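Local structure of second substrate binding domain of putative amino acid ABC transporter (Streptococcus pneumoniae, 4OEN) at residues A14-F18 with P161-Y165; D29-I33 with I66-M70; A78-E84 with A186-G192; N90-V95 with D154-E160. The protein probably binds an amino acid outside the cell and passes it to the membrane-spanning part of an ABC transporter for uptake. All blocks are in the same frame, centred on the assembly; numbering follows the deposited sequence. Where two conformers were deposited one is given.

Contact 1 of 4, residues A14-F18 with P161-Y165; sequences APFVF and PVLKY
Pro15 and Tyr165 meet where the two lobes of the type II periplasmic-binding-protein fold touch: the loop 14-18 belongs to the first lobe, and residues 161-165 lie in the first part of helix 160-168 in the second. No hydrogen bond links the segments; the contact is mostly one of rings. A cis peptide precedes Pro15, whose ring faces the helix. Its CB makes an off-centre CH-pi contact with Tyr165, 4.2 Å from the ring centroid, and its CG is 4.1 Å from Pro161 CB. Proline suits both places, being compact and rigid, and Pro161 sits in the first helical turn, where a missing N-H costs little. Phe16 of the first lobe packs obliquely on Pro161, its CE2 4.0 Å from Pro161 CG. The Tyr165 ring leaves the helix with CG anti to the backbone N (chi1 175°), which carries it out alongside the loop. There it passes Ala14, whose CB is 4.0 Å from Tyr165 CE2, and reaches the Phe18 ring from the opposite direction. These two rings are inclined at 54° with centroids 5.5 Å apart. Helix 213-222 also packs here, Leu222 on Pro15 and Tyr221 on Phe18. At the far end of the contact Tyr165 OH comes within 3.3 Å of Phe18 CZ.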
loop_
_atom_site.group_PDB
_atom_site.type_symbol
_atom_site.label_atom_id
_atom_site.label_comp_id
_atom_site.label_asym_id
_atom_site.label_seq_id
_atom_site.Cartn_x
_atom_site.Cartn_y
_atom_site.Cartn_z
ATOM N N ALA A 14 1.074 0.670 -7.852
ATOM C CA ALA A 14 -0.123 -0.165 -7.785
ATOM C C ALA A 14 -0.133 -0.893 -6.449
ATOM O O ALA A 14 0.917 -1.341 -5.991
ATOM C CB ALA A 14 -0.154 -1.170 -8.952
ATOM N N PRO A 15 -1.318 -1.053 -5.828
ATOM C CA PRO A 15 -2.668 -0.695 -6.279
ATOM C C PRO A 15 -3.145 0.696 -5.881
ATOM O O PRO A 15 -4.304 1.007 -6.144
ATOM C CB PRO A 15 -3.536 -1.741 -5.583
ATOM C CG PRO A 15 -2.831 -1.914 -4.247
ATOM C CD PRO A 15 -1.352 -1.835 -4.582
ATOM N N PHE A 16 -2.292 1.516 -5.272
ATOM C CA PHE A 16 -2.719 2.849 -4.849
ATOM C C PHE A 16 -2.895 3.822 -6.011
ATOM O O PHE A 16 -3.876 4.574 -6.063
ATOM C CB PHE A 16 -1.730 3.401 -3.814
ATOM C CG PHE A 16 -1.663 2.568 -2.577
ATOM C CD1 PHE A 16 -2.636 2.698 -1.593
ATOM C CD2 PHE A 16 -0.677 1.605 -2.421
ATOM C CE1 PHE A 16 -2.614 1.908 -0.464
ATOM C CE2 PHE A 16 -0.639 0.809 -1.284
ATOM C CZ PHE A 16 -1.617 0.963 -0.297
ATOM N N VAL A 17 -1.966 3.800 -6.957
ATOM C CA VAL A 17 -2.077 4.677 -8.112
ATOM C C VAL A 17 -1.252 4.075 -9.225
ATOM O O VAL A 17 -0.085 3.699 -9.024
ATOM C CB VAL A 17 -1.644 6.133 -7.776
ATOM C CG1 VAL A 17 -0.230 6.186 -7.155
ATOM C CG2 VAL A 17 -1.729 7.037 -9.019
ATOM N N PHE A 18 -1.878 3.945 -10.389
ATOM C CA PHE A 18 -1.213 3.389 -11.554
ATOM C C PHE A 18 -2.001 3.713 -12.815
ATOM O O PHE A 18 -3.164 4.123 -12.748
ATOM C CB PHE A 18 -1.019 1.871 -11.405
ATOM C CG PHE A 18 -2.303 1.104 -11.209
ATOM C CD1 PHE A 18 -2.865 0.401 -12.257
ATOM C CD2 PHE A 18 -2.938 1.090 -9.970
ATOM C CE1 PHE A 18 -4.047 -0.304 -12.082
ATOM C CE2 PHE A 18 -4.120 0.384 -9.787
ATOM C CZ PHE A 18 -4.668 -0.312 -10.841
ATOM N N PRO A 161 -0.788 -5.144 0.362
ATOM C CA PRO A 161 -1.593 -4.640 -0.764
ATOM C C PRO A 161 -1.077 -5.094 -2.129
ATOM O O PRO A 161 -1.851 -5.239 -3.070
ATOM C CB PRO A 161 -1.494 -3.117 -0.612
ATOM C CG PRO A 161 -0.305 -2.873 0.263
ATOM C CD PRO A 161 -0.220 -4.053 1.174
ATOM N N VAL A 162 0.225 -5.343 -2.225
ATOM C CA VAL A 162 0.806 -5.811 -3.482
ATOM C C VAL A 162 0.383 -7.241 -3.760
ATOM O O VAL A 162 -0.072 -7.577 -4.865
ATOM C CB VAL A 162 2.352 -5.708 -3.453
ATOM C CG1 VAL A 162 2.963 -6.422 -4.644
ATOM C CG2 VAL A 162 2.776 -4.251 -3.431
ATOM N N LEU A 163 0.502 -8.080 -2.741
ATOM C CA LEU A 163 0.100 -9.470 -2.868
ATOM C C LEU A 163 -1.401 -9.595 -3.113
ATOM O O LEU A 163 -1.813 -10.342 -3.999
ATOM C CB LEU A 163 0.492 -10.261 -1.628
ATOM C CG LEU A 163 1.644 -11.247 -1.804
ATOM C CD1 LEU A 163 2.020 -11.856 -0.456
ATOM C CD2 LEU A 163 1.249 -12.323 -2.815
ATOM N N LYS A 164 -2.227 -8.873 -2.353
ATOM C CA LYS A 164 -3.677 -8.964 -2.525
ATOM C C LYS A 164 -4.118 -8.437 -3.892
ATOM O O LYS A 164 -5.058 -8.948 -4.490
ATOM C CB LYS A 164 -4.409 -8.194 -1.418
ATOM C CG LYS A 164 -4.350 -8.838 -0.037
ATOM C CD LYS A 164 -5.455 -9.856 0.169
ATOM C CE LYS A 164 -5.518 -10.314 1.620
ATOM N NZ LYS A 164 -5.941 -9.231 2.555
ATOM N N TYR A 165 -3.446 -7.396 -4.383
ATOM C CA TYR A 165 -3.790 -6.868 -5.701
ATOM C C TYR A 165 -3.506 -7.918 -6.762
ATOM O O TYR A 165 -4.311 -8.152 -7.654
ATOM C CB TYR A 165 -3.010 -5.575 -6.005
ATOM C CG TYR A 165 -3.238 -5.036 -7.394
ATOM C CD1 TYR A 165 -4.498 -4.670 -7.808
ATOM C CD2 TYR A 165 -2.178 -4.881 -8.291
ATOM C CE1 TYR A 165 -4.730 -4.176 -9.076
ATOM C CE2 TYR A 165 -2.391 -4.386 -9.568
ATOM C CZ TYR A 165 -3.675 -4.032 -9.956
ATOM O OH TYR A 165 -3.931 -3.541 -11.218
#

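Contact 2 of 4, residues D29-I33 with I66-M70; sequences DMELI and IIAGM
Asp29 and Ile67 bring helix 28-40 against the loop that follows strand 65-66, with their CA atoms 6.3 Å apart. Both elements belong to the first lobe of the type II binding-protein fold, where Met30 and Ile33 of the helix pack on strand 44-47. Asp29 sends its carboxylate across to the loop: Gly69 N donates to Asp29 OD2 over 2.7 Å, on the syn side of that oxygen, with a bent N-H...O angle of 143°. The other oxygen, OD1, receives a weak hydrogen bond from Tyr86 OH. Aspartate is apt here because a short acid can reach the backbone N-H of Gly69 from the helix, and glycine accommodates the left-handed backbone conformation of residue 69. An acetate, probably from the crystallisation liquor, lies about 4 Å from the Ala68 side chain, consistent with a loop bordering the substrate cleft. Ile67 is the apolar half of the contact. Its CG1 rests 3.6 Å from Asp29 CG, and its CD1 reaches 4.3 Å from Leu32 CD2 and 4.3 Å from Ile33 CB. Met30 starts out away from the loop, but bends at chi2 (-61°) and chi3 (93°) until its CE is 4.1 Å from Ile67 CG2.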
loop_
_atom_site.group_PDB
_atom_site.type_symbol
_atom_site.label_atom_id
_atom_site.label_comp_id
_atom_site.label_asym_id
_atom_site.label_seq_id
_atom_site.Cartn_x
_atom_site.Cartn_y
_atom_site.Cartn_z
ATOM N N ASP A 29 -6.110 5.231 -4.381
ATOM C CA ASP A 29 -5.934 6.642 -4.029
ATOM C C ASP A 29 -6.690 7.573 -4.934
ATOM O O ASP A 29 -7.241 8.578 -4.477
ATOM C CB ASP A 29 -4.471 7.035 -4.080
ATOM C CG ASP A 29 -3.688 6.494 -2.933
ATOM O OD1 ASP A 29 -4.296 5.892 -2.014
ATOM O OD2 ASP A 29 -2.462 6.698 -2.967
ATOM N N MET A 30 -6.691 7.245 -6.223
ATOM C CA MET A 30 -7.347 8.090 -7.218
ATOM C C MET A 30 -8.838 8.063 -6.989
ATOM O O MET A 30 -9.492 9.108 -6.968
ATOM C CB MET A 30 -6.998 7.634 -8.631
ATOM C CG MET A 30 -5.496 7.791 -8.958
ATOM S SD MET A 30 -4.858 9.499 -8.890
ATOM C CE MET A 30 -4.243 9.626 -7.207
ATOM N N GLU A 31 -9.380 6.865 -6.787
ATOM C CA GLU A 31 -10.810 6.758 -6.553
ATOM C C GLU A 31 -11.213 7.399 -5.232
ATOM O O GLU A 31 -12.252 8.046 -5.148
ATOM C CB GLU A 31 -11.255 5.297 -6.596
ATOM C CG GLU A 31 -11.143 4.707 -7.985
ATOM C CD GLU A 31 -11.984 3.456 -8.182
ATOM O OE1 GLU A 31 -13.122 3.384 -7.661
ATOM O OE2 GLU A 31 -11.500 2.545 -8.869
ATOM N N LEU A 32 -10.391 7.210 -4.199
ATOM C CA LEU A 32 -10.719 7.712 -2.873
ATOM C C LEU A 32 -10.720 9.243 -2.833
ATOM O O LEU A 32 -11.655 9.844 -2.326
ATOM C CB LEU A 32 -9.743 7.150 -1.845
ATOM C CG LEU A 32 -9.903 7.668 -0.418
ATOM C CD1 LEU A 32 -11.237 7.256 0.149
ATOM C CD2 LEU A 32 -8.747 7.174 0.425
ATOM N N ILE A 33 -9.693 9.889 -3.386
ATOM C CA ILE A 33 -9.676 11.347 -3.295
ATOM C C ILE A 33 -10.831 11.958 -4.104
ATOM O O ILE A 33 -11.452 12.928 -3.671
ATOM C CB ILE A 33 -8.312 11.946 -3.741
ATOM C CG1 ILE A 33 -8.220 13.412 -3.305
ATOM C CG2 ILE A 33 -8.050 11.750 -5.238
ATOM C CD1 ILE A 33 -8.356 13.602 -1.812
ATOM N N ILE A 66 -0.953 15.666 -0.997
ATOM C CA ILE A 66 -0.391 14.485 -1.645
ATOM C C ILE A 66 -1.107 13.218 -1.193
ATOM O O ILE A 66 -1.411 13.045 -0.013
ATOM C CB ILE A 66 1.131 14.367 -1.383
ATOM C CG1 ILE A 66 1.685 13.080 -1.997
ATOM C CG2 ILE A 66 1.459 14.442 0.109
ATOM C CD1 ILE A 66 3.209 12.967 -1.909
ATOM N N ILE A 67 -1.429 12.362 -2.159
ATOM C CA ILE A 67 -1.960 11.038 -1.843
ATOM C C ILE A 67 -1.243 10.088 -2.788
ATOM O O ILE A 67 -1.236 10.300 -3.999
ATOM C CB ILE A 67 -3.516 10.972 -1.970
ATOM C CG1 ILE A 67 -4.044 9.711 -1.275
ATOM C CG2 ILE A 67 -4.008 11.129 -3.436
ATOM C CD1 ILE A 67 -5.595 9.604 -1.285
ATOM N N ALA A 68 -0.570 9.087 -2.230
ATOM C CA ALA A 68 0.287 8.216 -3.038
ATOM C C ALA A 68 0.760 7.013 -2.245
ATOM O O ALA A 68 1.957 6.738 -2.195
ATOM C CB ALA A 68 1.511 9.004 -3.579
ATOM N N GLY A 69 -0.172 6.303 -1.606
ATOM C CA GLY A 69 0.193 5.192 -0.741
ATOM C C GLY A 69 1.263 5.596 0.255
ATOM O O GLY A 69 2.178 4.823 0.553
ATOM N N MET A 70 1.127 6.814 0.770
ATOM C CA MET A 70 2.173 7.460 1.564
ATOM C C MET A 70 2.181 7.003 3.010
ATOM O O MET A 70 1.183 7.141 3.720
ATOM C CB MET A 70 1.989 8.972 1.506
ATOM C CG MET A 70 3.017 9.750 2.304
ATOM S SD MET A 70 2.795 11.521 1.987
ATOM C CE MET A 70 4.140 12.211 2.950
#

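Contact 3 of 4, residues A78-E84 with A186-G192; sequences ATFDFSE and AFAVKKG
Strand 80-82 pairs antiparallel with the end of strand 180-190 at an outer part of the first lobe's sheet, and Asp81 opposite Val189 forms the hydrogen-bonded pair at its middle. Asp81 N donates to Val189 O over 2.9 Å, and Val189 N returns a bond of 3.0 Å to Asp81 O. Two residues further on, Ser83 N gives a nearly straight bond (172°) to Phe187 O at 2.8 Å. Here the serine hydroxyl takes over the backbone's role: Ser83 OG accepts from Phe187 N at 3.0 Å and donates to Glu84 O at 2.7 Å. At the other end Thr79 O has two donors, Lys191 N at 2.8 Å, which comes from above the carbonyl plane, and the side-chain NE2 of Gln59. Asp81 OD2 receives Gly192 N at 2.9 Å in a straight bond that meets the carboxylate from above its plane. Lys191 bends at chi3 (89°), so that its NZ turns back to Ala78 O, 2.7 Å away, while the ammonium of Lys190 is taken by Gln59 O. The apolar rows are simpler. Ala188, whose single methyl leaves room for two rings, has its CB against CD1 of both Phe80 and Phe82, which lean on helices 51-60 and 74-77 respectively. Phe187 stacks on Phe201 of helix 195-210. Polar side chains thus carry the pairing on past the strand ends: Ser83 closes one end, while Asp81 and Lys191 fasten the other through backbone groups, forming no salt bridge with each other.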
loop_
_atom_site.group_PDB
_atom_site.type_symbol
_atom_site.label_atom_id
_atom_site.label_comp_id
_atom_site.label_asym_id
_atom_site.label_seq_id
_atom_site.Cartn_x
_atom_site.Cartn_y
_atom_site.Cartn_z
ATOM N N ALA A 78 7.471 16.041 10.547
ATOM C CA ALA A 78 8.195 17.288 10.724
ATOM C C ALA A 78 7.790 18.336 9.692
ATOM O O ALA A 78 7.860 19.530 9.959
ATOM C CB ALA A 78 9.700 17.046 10.662
ATOM N N THR A 79 7.371 17.892 8.510
ATOM C CA THR A 79 7.038 18.836 7.448
ATOM C C THR A 79 5.656 18.606 6.842
ATOM O O THR A 79 5.197 19.412 6.034
ATOM C CB THR A 79 8.095 18.793 6.319
ATOM O OG1 THR A 79 8.234 17.451 5.849
ATOM C CG2 THR A 79 9.457 19.275 6.829
ATOM N N PHE A 80 4.997 17.522 7.237
ATOM C CA PHE A 80 3.647 17.214 6.742
ATOM C C PHE A 80 2.653 17.055 7.884
ATOM O O PHE A 80 3.001 16.555 8.953
ATOM C CB PHE A 80 3.634 15.910 5.935
ATOM C CG PHE A 80 4.292 15.999 4.586
ATOM C CD1 PHE A 80 3.583 16.465 3.490
ATOM C CD2 PHE A 80 5.599 15.567 4.406
ATOM C CE1 PHE A 80 4.170 16.537 2.232
ATOM C CE2 PHE A 80 6.195 15.633 3.147
ATOM C CZ PHE A 80 5.468 16.116 2.057
ATOM N N ASP A 81 1.407 17.438 7.634
ATOM C CA ASP A 81 0.288 17.073 8.494
ATOM C C ASP A 81 -0.505 15.984 7.785
ATOM O O ASP A 81 -0.879 16.135 6.629
ATOM C CB ASP A 81 -0.616 18.275 8.789
ATOM C CG ASP A 81 0.039 19.312 9.700
ATOM O OD1 ASP A 81 0.955 18.967 10.476
ATOM O OD2 ASP A 81 -0.386 20.486 9.639
ATOM N N PHE A 82 -0.754 14.888 8.488
ATOM C CA PHE A 82 -1.420 13.743 7.899
ATOM C C PHE A 82 -2.894 13.701 8.247
ATOM O O PHE A 82 -3.303 14.151 9.325
ATOM C CB PHE A 82 -0.753 12.452 8.366
ATOM C CG PHE A 82 0.578 12.174 7.717
ATOM C CD1 PHE A 82 0.645 11.638 6.438
ATOM C CD2 PHE A 82 1.761 12.384 8.419
ATOM C CE1 PHE A 82 1.874 11.350 5.844
ATOM C CE2 PHE A 82 2.983 12.100 7.834
ATOM C CZ PHE A 82 3.041 11.575 6.548
ATOM N N SER A 83 -3.674 13.136 7.337
ATOM C CA SER A 83 -5.041 12.726 7.620
ATOM C C SER A 83 -5.073 11.500 8.521
ATOM O O SER A 83 -4.046 10.898 8.835
ATOM C CB SER A 83 -5.778 12.382 6.333
ATOM O OG SER A 83 -5.321 11.138 5.814
ATOM N N GLU A 84 -6.272 11.104 8.908
ATOM C CA GLU A 84 -6.493 9.794 9.494
ATOM C C GLU A 84 -6.024 8.743 8.506
ATOM O O GLU A 84 -6.085 8.965 7.297
ATOM C CB GLU A 84 -7.976 9.587 9.822
ATOM C CG GLU A 84 -8.511 10.522 10.877
ATOM C CD GLU A 84 -8.185 10.052 12.279
ATOM O OE1 GLU A 84 -7.671 8.924 12.422
ATOM O OE2 GLU A 84 -8.448 10.808 13.238
ATOM N N ALA A 186 -1.716 7.478 4.644
ATOM C CA ALA A 186 -2.581 8.647 4.781
ATOM C C ALA A 186 -2.344 9.692 3.710
ATOM O O ALA A 186 -1.345 9.667 3.005
ATOM C CB ALA A 186 -2.399 9.282 6.165
ATOM N N PHE A 187 -3.304 10.607 3.610
ATOM C CA PHE A 187 -3.218 11.821 2.802
ATOM C C PHE A 187 -2.439 12.866 3.597
ATOM O O PHE A 187 -2.446 12.824 4.827
ATOM C CB PHE A 187 -4.665 12.269 2.487
ATOM C CG PHE A 187 -4.793 13.613 1.839
ATOM C CD1 PHE A 187 -4.625 13.764 0.467
ATOM C CD2 PHE A 187 -5.147 14.723 2.597
ATOM C CE1 PHE A 187 -4.771 15.019 -0.142
ATOM C CE2 PHE A 187 -5.296 15.970 2.001
ATOM C CZ PHE A 187 -5.100 16.122 0.631
ATOM N N ALA A 188 -1.749 13.779 2.910
ATOM C CA ALA A 188 -0.942 14.769 3.635
ATOM C C ALA A 188 -1.010 16.141 3.008
ATOM O O ALA A 188 -1.176 16.275 1.796
ATOM C CB ALA A 188 0.528 14.319 3.718
ATOM N N VAL A 189 -0.871 17.154 3.855
ATOM C CA VAL A 189 -0.705 18.541 3.425
ATOM C C VAL A 189 0.591 19.056 4.043
ATOM O O VAL A 189 1.169 18.407 4.933
ATOM C CB VAL A 189 -1.894 19.429 3.850
ATOM C CG1 VAL A 189 -3.198 18.884 3.250
ATOM C CG2 VAL A 189 -2.003 19.485 5.354
ATOM N N LYS A 190 1.073 20.191 3.558
ATOM C CA LYS A 190 2.246 20.794 4.181
ATOM C C LYS A 190 1.918 21.152 5.632
ATOM O O LYS A 190 0.846 21.678 5.901
ATOM C CB LYS A 190 2.703 22.026 3.398
ATOM C CG LYS A 190 3.968 22.659 3.956
ATOM C CD LYS A 190 4.408 23.843 3.116
ATOM C CE LYS A 190 5.676 24.459 3.684
ATOM N NZ LYS A 190 6.131 25.586 2.847
ATOM N N LYS A 191 2.830 20.843 6.557
ATOM C CA LYS A 191 2.642 21.168 7.972
ATOM C C LYS A 191 2.200 22.621 8.133
ATOM O O LYS A 191 2.855 23.544 7.636
ATOM C CB LYS A 191 3.925 20.923 8.773
ATOM C CG LYS A 191 3.763 21.170 10.278
ATOM C CD LYS A 191 5.002 20.734 11.081
ATOM C CE LYS A 191 6.023 21.859 11.217
ATOM N NZ LYS A 191 7.289 21.404 11.883
ATOM N N GLY A 192 1.054 22.803 8.778
ATOM C CA GLY A 192 0.544 24.130 9.071
ATOM C C GLY A 192 -0.247 24.749 7.937
ATOM O O GLY A 192 -0.747 25.867 8.061
#

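Contact 4 of 4, residues N90-V95 with D154-E160; sequences NTILGV and DAVMDDE
The amide of Asn90 and the carboxylate of Glu160 lie side by side, pointing the same way, with their planes 43° apart. Asn90 ND2 donates to Glu160 OE1 over 2.9 Å; the acceptor lies in the amide plane, whereas the nitrogen meets the carboxylate from above its plane. Glu160 OE2 is bound by Lys164 one turn along the helix, so both oxygens are held. The pair closes one end of an antiparallel pairing in the second lobe of the type II binding-protein fold, between strand 87-96 and strand 155-159. Asn90 O takes Glu160 N at 2.9 Å and also a water, which donates to Asp159 OD1 as well. Ile92 with Asp158 and Gly94 with Val156 are the hydrogen-bonded pairs, each joined by two backbone bonds. Isoleucine suits its place because its branched apolar chain packs along the glutamate, CG2 of Ile92 lying 3.6 Å from Glu160 CA. Gly94, with no side chain, allows Val156 CG2 to approach its CA to 3.9 Å, while Val156 faces helix 141-150. Asp158 turns its OD2 to Tyr145 OH on the same helix. Leu93 and Met157 lie on the other face of the sheet; Leu93 CD1 and Val95 CG1 both touch the small Ala155 CB, at 3.9 and 3.6 Å. Beside Leu93, Met157, in the conformer given, runs at about a right angle to Thr91, whose OG1 is hydrogen-bonded to Ser120 OG.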
loop_
_atom_site.group_PDB
_atom_site.type_symbol
_atom_site.label_atom_id
_atom_site.label_comp_id
_atom_site.label_asym_id
_atom_site.label_seq_id
_atom_site.Cartn_x
_atom_site.Cartn_y
_atom_site.Cartn_z
ATOM N N ASN A 90 0.346 -3.944 5.894
ATOM C CA ASN A 90 0.884 -5.132 6.535
ATOM C C ASN A 90 1.926 -5.793 5.669
ATOM O O ASN A 90 1.927 -5.619 4.455
ATOM C CB ASN A 90 -0.210 -6.173 6.807
ATOM C CG ASN A 90 -1.315 -5.667 7.708
ATOM O OD1 ASN A 90 -1.067 -5.070 8.745
ATOM N ND2 ASN A 90 -2.552 -5.935 7.321
ATOM N N THR A 91 2.808 -6.564 6.311
ATOM C CA THR A 91 3.591 -7.580 5.622
ATOM C C THR A 91 2.832 -8.898 5.806
ATOM O O THR A 91 2.206 -9.106 6.835
ATOM C CB THR A 91 5.036 -7.681 6.179
ATOM O OG1 THR A 91 5.709 -8.744 5.511
ATOM C CG2 THR A 91 5.035 -7.963 7.651
ATOM N N ILE A 92 2.865 -9.762 4.799
ATOM C CA ILE A 92 2.051 -10.979 4.842
ATOM C C ILE A 92 2.733 -12.099 4.079
ATOM O O ILE A 92 3.482 -11.866 3.131
ATOM C CB ILE A 92 0.627 -10.691 4.274
ATOM C CG1 ILE A 92 -0.377 -11.759 4.690
ATOM C CG2 ILE A 92 0.645 -10.523 2.763
ATOM C CD1 ILE A 92 -1.815 -11.341 4.391
ATOM N N LEU A 93 2.500 -13.325 4.527
ATOM C CA LEU A 93 3.037 -14.494 3.844
ATOM C C LEU A 93 2.225 -14.840 2.589
ATOM O O LEU A 93 0.989 -14.805 2.604
ATOM C CB LEU A 93 3.046 -15.707 4.791
ATOM C CG LEU A 93 3.938 -16.864 4.333
ATOM C CD1 LEU A 93 5.398 -16.598 4.693
ATOM C CD2 LEU A 93 3.450 -18.194 4.920
ATOM N N GLY A 94 2.915 -15.209 1.516
ATOM C CA GLY A 94 2.257 -15.678 0.298
ATOM C C GLY A 94 2.728 -17.077 -0.052
ATOM O O GLY A 94 3.915 -17.368 0.079
ATOM N N VAL A 95 1.803 -17.953 -0.453
ATOM C CA VAL A 95 2.141 -19.287 -0.952
ATOM C C VAL A 95 1.290 -19.648 -2.172
ATOM O O VAL A 95 0.273 -19.003 -2.448
ATOM C CB VAL A 95 1.951 -20.380 0.144
ATOM C CG1 VAL A 95 2.891 -20.148 1.317
ATOM C CG2 VAL A 95 0.490 -20.440 0.617
ATOM N N ASP A 154 9.434 -22.120 -0.635
ATOM C CA ASP A 154 8.144 -22.620 -0.169
ATOM C C ASP A 154 7.103 -21.532 0.066
ATOM O O ASP A 154 5.904 -21.803 0.136
ATOM C CB ASP A 154 8.364 -23.413 1.111
ATOM C CG ASP A 154 9.283 -24.593 0.892
ATOM O OD1 ASP A 154 8.842 -25.550 0.219
ATOM O OD2 ASP A 154 10.435 -24.569 1.377
ATOM N N ALA A 155 7.566 -20.300 0.202
ATOM C CA ALA A 155 6.711 -19.175 0.551
ATOM C C ALA A 155 7.456 -17.897 0.256
ATOM O O ALA A 155 8.684 -17.924 0.042
ATOM C CB ALA A 155 6.308 -19.222 2.024
ATOM N N VAL A 156 6.709 -16.796 0.212
ATOM C CA VAL A 156 7.302 -15.466 0.180
ATOM C C VAL A 156 6.708 -14.626 1.296
ATOM O O VAL A 156 5.637 -14.934 1.826
ATOM C CB VAL A 156 7.049 -14.724 -1.153
ATOM C CG1 VAL A 156 7.551 -15.534 -2.331
ATOM C CG2 VAL A 156 5.547 -14.410 -1.313
ATOM N N MET A 157 7.417 -13.575 1.665
ATOM C CA MET A 157 6.877 -12.531 2.532
ATOM C C MET A 157 6.886 -11.229 1.731
ATOM O O MET A 157 7.928 -10.866 1.198
ATOM C CB MET A 157 7.714 -12.391 3.807
ATOM C CG MET A 157 6.997 -11.737 4.969
ATOM S SD MET A 157 6.009 -12.936 5.875
ATOM C CE MET A 157 5.048 -11.873 6.960
ATOM N N ASP A 158 5.754 -10.533 1.650
ATOM C CA ASP A 158 5.674 -9.319 0.821
ATOM C C ASP A 158 4.657 -8.344 1.388
ATOM O O ASP A 158 3.943 -8.651 2.335
ATOM C CB ASP A 158 5.291 -9.698 -0.619
ATOM C CG ASP A 158 5.784 -8.709 -1.686
ATOM O OD1 ASP A 158 6.269 -7.578 -1.401
ATOM O OD2 ASP A 158 5.663 -9.085 -2.871
ATOM N N ASP A 159 4.578 -7.170 0.777
ATOM C CA ASP A 159 3.586 -6.183 1.160
ATOM C C ASP A 159 2.191 -6.713 0.863
ATOM O O ASP A 159 1.914 -7.164 -0.262
ATOM C CB ASP A 159 3.805 -4.877 0.394
ATOM C CG ASP A 159 5.094 -4.200 0.773
ATOM O OD1 ASP A 159 5.291 -3.983 1.982
ATOM O OD2 ASP A 159 5.904 -3.886 -0.130
ATOM N N GLU A 160 1.311 -6.623 1.854
ATOM C CA GLU A 160 -0.041 -7.132 1.687
ATOM C C GLU A 160 -0.824 -6.487 0.521
ATOM O O GLU A 160 -1.432 -7.206 -0.256
ATOM C CB GLU A 160 -0.844 -7.007 2.987
ATOM C CG GLU A 160 -2.309 -7.353 2.773
ATOM C CD GLU A 160 -3.082 -7.545 4.053
ATOM O OE1 GLU A 160 -2.473 -7.853 5.109
ATOM O OE2 GLU A 160 -4.330 -7.404 3.995
HETATM O O HOH W 1 2.603 -3.301 3.112
#

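Along the chain contact 2 closes first, contact 3 opens next, and contact 4 is nested within it; contact 1 encloses both 2 and 4 and interlocks with 3. Contacts 2 and 3, with centres 13 Å apart, lie in the first lobe and share backbone bonds between residues 66-70 and strand 180-190. Contact 4 lies in the second lobe, its centre 30 Å from that of contact 3, yet strands 87-96 and 180-190, which are neighbours, run between the lobes. Contact 1 sits near the chain's centre: Phe16 touches contact 2, and Leu163 packs on contact 4. It thus links the two lobes whose relative movement probably opens and closes the binding cleft.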